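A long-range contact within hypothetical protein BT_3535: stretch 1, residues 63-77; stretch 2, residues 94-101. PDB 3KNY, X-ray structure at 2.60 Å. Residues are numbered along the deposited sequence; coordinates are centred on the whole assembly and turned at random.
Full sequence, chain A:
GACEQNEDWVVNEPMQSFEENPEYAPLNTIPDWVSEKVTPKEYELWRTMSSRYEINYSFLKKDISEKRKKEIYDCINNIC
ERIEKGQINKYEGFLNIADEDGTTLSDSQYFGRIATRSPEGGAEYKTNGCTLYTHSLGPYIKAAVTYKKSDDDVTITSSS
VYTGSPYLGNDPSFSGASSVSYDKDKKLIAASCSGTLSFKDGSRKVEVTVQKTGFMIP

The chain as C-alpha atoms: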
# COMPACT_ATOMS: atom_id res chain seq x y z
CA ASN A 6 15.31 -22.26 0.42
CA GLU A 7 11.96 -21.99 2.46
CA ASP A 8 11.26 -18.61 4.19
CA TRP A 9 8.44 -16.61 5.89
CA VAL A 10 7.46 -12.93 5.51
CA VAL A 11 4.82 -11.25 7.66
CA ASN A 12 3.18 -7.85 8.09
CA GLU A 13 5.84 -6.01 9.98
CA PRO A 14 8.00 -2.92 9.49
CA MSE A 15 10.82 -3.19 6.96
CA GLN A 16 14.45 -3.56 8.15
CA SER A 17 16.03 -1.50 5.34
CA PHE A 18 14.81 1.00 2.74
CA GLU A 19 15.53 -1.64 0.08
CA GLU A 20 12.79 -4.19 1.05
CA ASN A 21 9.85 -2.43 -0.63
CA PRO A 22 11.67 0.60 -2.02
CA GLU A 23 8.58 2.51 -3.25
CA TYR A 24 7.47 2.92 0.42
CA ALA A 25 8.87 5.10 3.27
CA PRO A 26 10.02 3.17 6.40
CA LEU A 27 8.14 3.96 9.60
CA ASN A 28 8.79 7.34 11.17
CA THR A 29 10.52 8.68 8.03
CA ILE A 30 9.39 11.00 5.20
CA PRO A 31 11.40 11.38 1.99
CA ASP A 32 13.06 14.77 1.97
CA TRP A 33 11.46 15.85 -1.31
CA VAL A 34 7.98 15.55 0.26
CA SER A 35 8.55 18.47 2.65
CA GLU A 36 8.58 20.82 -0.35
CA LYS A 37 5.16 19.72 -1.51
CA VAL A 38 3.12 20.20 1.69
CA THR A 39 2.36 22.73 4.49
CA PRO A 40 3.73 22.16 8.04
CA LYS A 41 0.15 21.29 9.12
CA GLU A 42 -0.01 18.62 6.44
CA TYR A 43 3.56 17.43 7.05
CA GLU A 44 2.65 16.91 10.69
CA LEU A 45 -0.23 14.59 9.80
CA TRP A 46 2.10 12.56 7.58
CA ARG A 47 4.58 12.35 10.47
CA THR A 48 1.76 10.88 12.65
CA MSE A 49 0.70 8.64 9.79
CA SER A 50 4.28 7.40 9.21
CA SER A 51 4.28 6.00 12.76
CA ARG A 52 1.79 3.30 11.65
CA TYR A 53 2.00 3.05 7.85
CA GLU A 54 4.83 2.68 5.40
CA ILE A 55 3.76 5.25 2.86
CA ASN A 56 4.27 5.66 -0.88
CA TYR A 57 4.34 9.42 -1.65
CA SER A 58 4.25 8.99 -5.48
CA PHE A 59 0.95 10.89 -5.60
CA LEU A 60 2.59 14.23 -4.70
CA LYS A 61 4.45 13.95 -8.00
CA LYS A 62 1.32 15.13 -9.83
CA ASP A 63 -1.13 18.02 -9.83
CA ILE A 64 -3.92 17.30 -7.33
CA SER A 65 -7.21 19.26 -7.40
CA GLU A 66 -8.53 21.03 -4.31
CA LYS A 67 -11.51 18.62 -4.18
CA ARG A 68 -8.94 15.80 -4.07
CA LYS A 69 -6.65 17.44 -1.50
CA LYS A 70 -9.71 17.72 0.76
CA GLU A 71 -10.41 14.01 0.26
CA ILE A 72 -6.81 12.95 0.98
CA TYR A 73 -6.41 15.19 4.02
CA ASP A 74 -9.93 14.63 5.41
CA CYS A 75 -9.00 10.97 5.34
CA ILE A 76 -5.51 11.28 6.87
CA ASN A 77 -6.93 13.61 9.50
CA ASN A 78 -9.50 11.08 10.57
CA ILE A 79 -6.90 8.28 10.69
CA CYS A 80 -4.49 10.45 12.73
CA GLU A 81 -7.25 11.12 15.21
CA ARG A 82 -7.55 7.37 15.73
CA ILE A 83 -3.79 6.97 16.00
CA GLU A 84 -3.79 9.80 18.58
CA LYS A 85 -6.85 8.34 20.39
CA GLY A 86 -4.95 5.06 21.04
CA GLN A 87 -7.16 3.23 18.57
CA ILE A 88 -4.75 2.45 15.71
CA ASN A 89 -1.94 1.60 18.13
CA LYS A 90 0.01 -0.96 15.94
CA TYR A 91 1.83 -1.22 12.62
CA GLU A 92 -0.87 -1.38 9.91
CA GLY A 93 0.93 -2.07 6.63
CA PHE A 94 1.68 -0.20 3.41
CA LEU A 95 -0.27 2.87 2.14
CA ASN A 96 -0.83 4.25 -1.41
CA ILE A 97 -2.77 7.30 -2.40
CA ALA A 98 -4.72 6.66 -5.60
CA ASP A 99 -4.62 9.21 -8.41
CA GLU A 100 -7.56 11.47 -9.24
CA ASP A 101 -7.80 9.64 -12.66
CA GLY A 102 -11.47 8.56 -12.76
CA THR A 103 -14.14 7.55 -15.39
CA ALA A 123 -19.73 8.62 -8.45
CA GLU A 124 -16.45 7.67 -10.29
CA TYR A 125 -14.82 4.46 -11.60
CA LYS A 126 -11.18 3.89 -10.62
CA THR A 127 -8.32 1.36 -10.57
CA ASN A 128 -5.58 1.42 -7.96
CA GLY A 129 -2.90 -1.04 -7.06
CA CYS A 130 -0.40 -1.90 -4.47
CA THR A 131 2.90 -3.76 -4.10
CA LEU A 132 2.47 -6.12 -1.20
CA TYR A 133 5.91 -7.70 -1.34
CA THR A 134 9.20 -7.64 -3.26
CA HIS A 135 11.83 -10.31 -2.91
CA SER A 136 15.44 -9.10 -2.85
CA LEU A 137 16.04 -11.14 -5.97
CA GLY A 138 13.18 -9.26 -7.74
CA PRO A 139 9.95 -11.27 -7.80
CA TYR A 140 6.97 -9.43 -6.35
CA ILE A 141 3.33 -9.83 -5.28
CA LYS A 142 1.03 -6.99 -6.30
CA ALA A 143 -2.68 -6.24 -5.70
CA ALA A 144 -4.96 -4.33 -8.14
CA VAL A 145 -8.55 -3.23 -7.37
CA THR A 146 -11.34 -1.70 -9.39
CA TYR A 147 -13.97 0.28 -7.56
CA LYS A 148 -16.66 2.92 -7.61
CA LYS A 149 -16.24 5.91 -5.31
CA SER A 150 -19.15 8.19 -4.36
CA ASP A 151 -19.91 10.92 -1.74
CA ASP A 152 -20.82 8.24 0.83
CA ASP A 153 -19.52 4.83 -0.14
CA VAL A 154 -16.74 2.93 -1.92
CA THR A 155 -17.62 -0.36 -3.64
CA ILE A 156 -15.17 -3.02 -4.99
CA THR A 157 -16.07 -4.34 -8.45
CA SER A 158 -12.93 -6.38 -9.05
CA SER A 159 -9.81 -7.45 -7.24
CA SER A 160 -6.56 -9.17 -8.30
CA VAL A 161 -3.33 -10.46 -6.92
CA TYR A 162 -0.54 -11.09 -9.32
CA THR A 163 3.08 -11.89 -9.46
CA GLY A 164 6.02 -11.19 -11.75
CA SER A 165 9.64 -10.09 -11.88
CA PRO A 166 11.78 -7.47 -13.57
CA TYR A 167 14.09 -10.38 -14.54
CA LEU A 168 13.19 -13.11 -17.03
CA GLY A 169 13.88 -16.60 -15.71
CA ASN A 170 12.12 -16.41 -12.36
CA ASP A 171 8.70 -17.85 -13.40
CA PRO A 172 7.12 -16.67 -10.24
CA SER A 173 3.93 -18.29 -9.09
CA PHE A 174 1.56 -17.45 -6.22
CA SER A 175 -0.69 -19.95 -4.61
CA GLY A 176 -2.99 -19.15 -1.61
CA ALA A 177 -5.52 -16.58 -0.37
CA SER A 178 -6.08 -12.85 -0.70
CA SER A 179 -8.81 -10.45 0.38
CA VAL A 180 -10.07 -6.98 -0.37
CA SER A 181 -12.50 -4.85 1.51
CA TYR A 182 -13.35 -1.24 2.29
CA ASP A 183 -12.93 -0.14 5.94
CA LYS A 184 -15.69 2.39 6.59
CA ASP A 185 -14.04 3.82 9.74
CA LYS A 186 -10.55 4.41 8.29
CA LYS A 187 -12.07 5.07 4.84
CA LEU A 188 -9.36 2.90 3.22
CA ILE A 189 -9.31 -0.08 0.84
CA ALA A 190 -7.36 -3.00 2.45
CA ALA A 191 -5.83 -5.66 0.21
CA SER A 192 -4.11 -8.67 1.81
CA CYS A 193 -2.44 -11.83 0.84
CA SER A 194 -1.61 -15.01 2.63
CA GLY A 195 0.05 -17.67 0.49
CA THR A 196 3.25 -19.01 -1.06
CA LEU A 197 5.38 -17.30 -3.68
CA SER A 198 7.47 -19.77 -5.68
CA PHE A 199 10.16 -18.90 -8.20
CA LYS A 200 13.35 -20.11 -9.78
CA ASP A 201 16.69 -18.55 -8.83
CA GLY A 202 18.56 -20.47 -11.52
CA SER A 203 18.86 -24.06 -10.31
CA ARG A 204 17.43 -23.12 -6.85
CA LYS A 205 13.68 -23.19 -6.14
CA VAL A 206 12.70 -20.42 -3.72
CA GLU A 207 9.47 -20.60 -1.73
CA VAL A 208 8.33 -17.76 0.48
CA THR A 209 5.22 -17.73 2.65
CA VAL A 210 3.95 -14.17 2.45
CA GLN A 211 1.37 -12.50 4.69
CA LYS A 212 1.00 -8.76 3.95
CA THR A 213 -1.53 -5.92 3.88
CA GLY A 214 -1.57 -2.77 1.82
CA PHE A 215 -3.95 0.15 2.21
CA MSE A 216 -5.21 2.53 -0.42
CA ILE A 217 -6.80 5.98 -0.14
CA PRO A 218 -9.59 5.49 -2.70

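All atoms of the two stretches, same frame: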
# COMPACT_ATOMS: atom_id res chain seq x y z
N ASP A 63 -0.25 16.93 -10.21
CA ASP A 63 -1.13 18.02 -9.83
C ASP A 63 -2.45 17.47 -9.29
O ASP A 63 -3.18 16.80 -10.00
CB ASP A 63 -1.39 18.93 -11.02
CG ASP A 63 -0.10 19.45 -11.64
OD1 ASP A 63 0.94 19.52 -10.93
OD2 ASP A 63 -0.13 19.79 -12.84
N ILE A 64 -2.75 17.79 -8.03
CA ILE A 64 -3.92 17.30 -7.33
C ILE A 64 -4.94 18.42 -7.19
O ILE A 64 -4.58 19.48 -6.72
CB ILE A 64 -3.55 16.85 -5.87
CG1 ILE A 64 -2.25 16.02 -5.82
CG2 ILE A 64 -4.72 16.13 -5.21
CD1 ILE A 64 -0.96 16.83 -5.44
N SER A 65 -6.19 18.21 -7.56
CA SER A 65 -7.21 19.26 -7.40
C SER A 65 -7.47 19.55 -5.93
O SER A 65 -7.07 18.78 -5.05
CB SER A 65 -8.53 18.88 -8.06
OG SER A 65 -9.34 18.12 -7.19
N GLU A 66 -8.17 20.65 -5.67
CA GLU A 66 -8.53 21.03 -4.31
C GLU A 66 -9.57 20.05 -3.76
O GLU A 66 -9.47 19.65 -2.60
CB GLU A 66 -9.03 22.49 -4.23
CG GLU A 66 -7.98 23.55 -4.62
CD GLU A 66 -6.62 23.39 -3.89
OE1 GLU A 66 -6.60 23.20 -2.66
OE2 GLU A 66 -5.57 23.46 -4.56
N LYS A 67 -10.53 19.64 -4.59
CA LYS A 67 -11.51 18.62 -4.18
C LYS A 67 -10.77 17.37 -3.67
O LYS A 67 -11.13 16.81 -2.64
CB LYS A 67 -12.42 18.23 -5.35
CG LYS A 67 -13.62 17.34 -4.96
CD LYS A 67 -14.05 16.34 -6.07
CE LYS A 67 -13.00 15.22 -6.25
NZ LYS A 67 -13.47 14.05 -7.04
N ARG A 68 -9.73 16.97 -4.41
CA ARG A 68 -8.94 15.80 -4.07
C ARG A 68 -8.12 16.01 -2.81
O ARG A 68 -8.14 15.17 -1.92
CB ARG A 68 -8.03 15.42 -5.24
CG ARG A 68 -7.20 14.16 -5.00
CD ARG A 68 -8.06 12.94 -4.70
NE ARG A 68 -7.27 11.72 -4.48
CZ ARG A 68 -7.78 10.55 -4.06
NH1 ARG A 68 -9.08 10.44 -3.82
NH2 ARG A 68 -7.00 9.48 -3.88
N LYS A 69 -7.39 17.13 -2.73
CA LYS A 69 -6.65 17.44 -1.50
C LYS A 69 -7.54 17.31 -0.26
O LYS A 69 -7.10 16.82 0.78
CB LYS A 69 -6.08 18.85 -1.50
CG LYS A 69 -4.79 19.06 -2.26
CD LYS A 69 -4.12 20.36 -1.80
CE LYS A 69 -3.52 21.12 -2.96
NZ LYS A 69 -2.69 20.23 -3.82
N LYS A 70 -8.78 17.79 -0.36
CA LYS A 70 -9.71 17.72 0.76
C LYS A 70 -9.93 16.26 1.10
O LYS A 70 -9.80 15.86 2.25
CB LYS A 70 -11.04 18.39 0.45
CG LYS A 70 -11.90 18.57 1.69
CD LYS A 70 -13.21 19.30 1.39
CE LYS A 70 -13.77 19.96 2.65
NZ LYS A 70 -13.68 19.06 3.83
N GLU A 71 -10.23 15.45 0.08
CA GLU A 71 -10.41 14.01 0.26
C GLU A 71 -9.21 13.40 1.01
O GLU A 71 -9.36 12.84 2.12
CB GLU A 71 -10.65 13.31 -1.09
CG GLU A 71 -12.09 13.42 -1.60
CD GLU A 71 -12.27 12.96 -3.04
OE1 GLU A 71 -11.36 12.30 -3.60
OE2 GLU A 71 -13.33 13.27 -3.63
N ILE A 72 -8.02 13.53 0.41
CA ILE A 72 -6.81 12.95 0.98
C ILE A 72 -6.60 13.40 2.43
O ILE A 72 -6.36 12.58 3.31
CB ILE A 72 -5.55 13.25 0.13
CG1 ILE A 72 -5.71 12.70 -1.29
CG2 ILE A 72 -4.33 12.61 0.78
CD1 ILE A 72 -4.47 12.81 -2.13
N TYR A 73 -6.74 14.69 2.69
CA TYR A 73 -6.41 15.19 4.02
C TYR A 73 -7.55 14.94 5.02
O TYR A 73 -7.29 14.63 6.18
CB TYR A 73 -5.88 16.65 3.96
CG TYR A 73 -4.47 16.71 3.31
CD1 TYR A 73 -3.35 16.19 3.97
CD2 TYR A 73 -4.27 17.26 2.03
CE1 TYR A 73 -2.08 16.21 3.38
CE2 TYR A 73 -2.98 17.29 1.43
CZ TYR A 73 -1.90 16.76 2.12
OH TYR A 73 -0.64 16.80 1.56
N ASP A 74 -8.80 15.01 4.56
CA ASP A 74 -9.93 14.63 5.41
C ASP A 74 -9.72 13.22 5.93
O ASP A 74 -9.97 12.91 7.09
CB ASP A 74 -11.25 14.67 4.64
CG ASP A 74 -11.88 16.06 4.61
OD1 ASP A 74 -11.32 17.00 5.20
OD2 ASP A 74 -12.96 16.20 3.99
N CYS A 75 -9.24 12.36 5.04
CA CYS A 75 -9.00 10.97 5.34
C CYS A 75 -7.89 10.77 6.37
O CYS A 75 -8.08 10.13 7.41
CB CYS A 75 -8.67 10.27 4.03
SG CYS A 75 -8.26 8.57 4.26
N ILE A 76 -6.72 11.31 6.03
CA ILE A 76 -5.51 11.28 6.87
C ILE A 76 -5.78 11.90 8.23
O ILE A 76 -5.26 11.45 9.24
CB ILE A 76 -4.38 12.07 6.12
CG1 ILE A 76 -3.85 11.22 4.97
CG2 ILE A 76 -3.23 12.47 7.01
CD1 ILE A 76 -3.37 9.83 5.42
N ASN A 77 -6.61 12.93 8.25
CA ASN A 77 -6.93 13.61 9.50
C ASN A 77 -7.68 12.68 10.43
O ASN A 77 -7.35 12.54 11.61
CB ASN A 77 -7.77 14.88 9.27
CG ASN A 77 -7.84 15.75 10.51
OD1 ASN A 77 -6.84 16.33 10.92
ND2 ASN A 77 -9.01 15.81 11.15
N PHE A 94 1.35 -1.21 4.41
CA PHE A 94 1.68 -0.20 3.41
C PHE A 94 0.49 0.72 3.13
O PHE A 94 -0.65 0.38 3.49
CB PHE A 94 2.12 -0.87 2.15
CG PHE A 94 3.27 -1.80 2.35
CD1 PHE A 94 4.53 -1.30 2.65
CD2 PHE A 94 3.11 -3.18 2.26
CE1 PHE A 94 5.61 -2.14 2.84
CE2 PHE A 94 4.20 -4.05 2.44
CZ PHE A 94 5.46 -3.52 2.73
N LEU A 95 0.76 1.91 2.55
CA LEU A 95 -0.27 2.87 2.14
C LEU A 95 0.07 3.52 0.80
O LEU A 95 1.19 3.93 0.59
CB LEU A 95 -0.44 3.96 3.20
CG LEU A 95 -1.56 4.99 3.01
CD1 LEU A 95 -2.90 4.29 3.10
CD2 LEU A 95 -1.46 6.14 4.05
N ASN A 96 -0.90 3.54 -0.12
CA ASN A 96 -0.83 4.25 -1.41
C ASN A 96 -1.96 5.22 -1.44
O ASN A 96 -3.01 4.98 -0.85
CB ASN A 96 -1.13 3.37 -2.61
CG ASN A 96 -0.06 2.41 -2.90
OD1 ASN A 96 1.10 2.62 -2.58
ND2 ASN A 96 -0.43 1.32 -3.51
N ILE A 97 -1.76 6.30 -2.20
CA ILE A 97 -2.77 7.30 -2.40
C ILE A 97 -3.09 7.22 -3.89
O ILE A 97 -2.21 7.45 -4.73
CB ILE A 97 -2.23 8.67 -2.03
CG1 ILE A 97 -1.39 8.58 -0.73
CG2 ILE A 97 -3.38 9.68 -1.94
CD1 ILE A 97 -2.14 8.17 0.47
N ALA A 98 -4.32 6.83 -4.21
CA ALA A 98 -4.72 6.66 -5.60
C ALA A 98 -4.72 8.02 -6.29
O ALA A 98 -4.85 9.07 -5.64
CB ALA A 98 -6.09 6.05 -5.69
N ASP A 99 -4.55 7.99 -7.61
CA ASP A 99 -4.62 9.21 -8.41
C ASP A 99 -6.06 9.70 -8.48
O ASP A 99 -7.00 9.01 -8.07
CB ASP A 99 -4.11 8.94 -9.82
CG ASP A 99 -2.61 8.80 -9.89
OD1 ASP A 99 -1.89 9.68 -9.38
OD2 ASP A 99 -2.15 7.81 -10.49
N GLU A 100 -6.23 10.90 -9.02
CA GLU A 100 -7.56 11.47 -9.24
C GLU A 100 -8.17 10.85 -10.51
O GLU A 100 -9.40 10.86 -10.66
CB GLU A 100 -7.49 13.01 -9.29
CG GLU A 100 -8.74 13.74 -8.73
CD GLU A 100 -8.57 15.26 -8.59
OE1 GLU A 100 -7.43 15.77 -8.70
OE2 GLU A 100 -9.57 15.96 -8.33
N ASP A 101 -7.33 10.29 -11.41
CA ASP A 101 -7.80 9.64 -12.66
C ASP A 101 -9.08 8.85 -12.38
O ASP A 101 -9.08 7.99 -11.52
CB ASP A 101 -6.71 8.75 -13.34
CG ASP A 101 -6.13 7.63 -12.44
OD1 ASP A 101 -6.88 6.79 -11.87
OD2 ASP A 101 -4.89 7.53 -12.35

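Helix 66-77 and strand 94-97 run nearly antiparallel, at 159° between their N-to-C directions, with axes 11.5 Å apart at closest approach. That spacing leaves room for side chains between them, and the contact buries 367 Å² summed over both sides.

Hydrogen bonds concentrate at the start of the helix. The carboxylate of Glu100 takes two from Ser65: Ser65 N donates to Glu100 OE1 (3.0 Å, N-H...acceptor angle 165°), and Ser65 OG donates to Glu100 OE2 in a very short bond of 2.5 Å. Ser65 OG also accepts from Arg68 N at 3.0 Å and 162°, so Ser65, as N-cap, links the first turn of the helix to the other stretch. Serine suits this place because one short side chain can both donate and accept. Although the CA-to-CB bond of Glu100 points sideways, its end comes nearer, with chi2 at t extending the chain; its CD packs 3.4 Å from Arg68 CB, and Glu100 has the largest covered area, 103 Å².

Charge and polarity also organize Arg68, which is buried. From a CB directed toward the second stretch, it reaches the backbone: Arg68 NH2 donates to Ala98 O at 2.8 Å and 134°. Arg68 NH1 meanwhile forms a salt bridge with Glu71 OE1 at 3.0 Å, so the guanidinium joins a backbone carbonyl to a carboxylate one turn along its own helix. Lys67 NZ and Glu100 OE2, 4.5 Å apart, are oppositely charged but too distant for a salt bridge.

Apolar packing takes over further along the helix. Ile72 CD1 meets Ile97 CG2 at 3.3 Å, a tight contact between buried side chains that both start toward the opposite stretch. One turn later, Ile76 CD1 approaches Leu95 CD2 more loosely, at 4.4 Å. These branched aliphatic groups suit a buried interface without polar partners to satisfy.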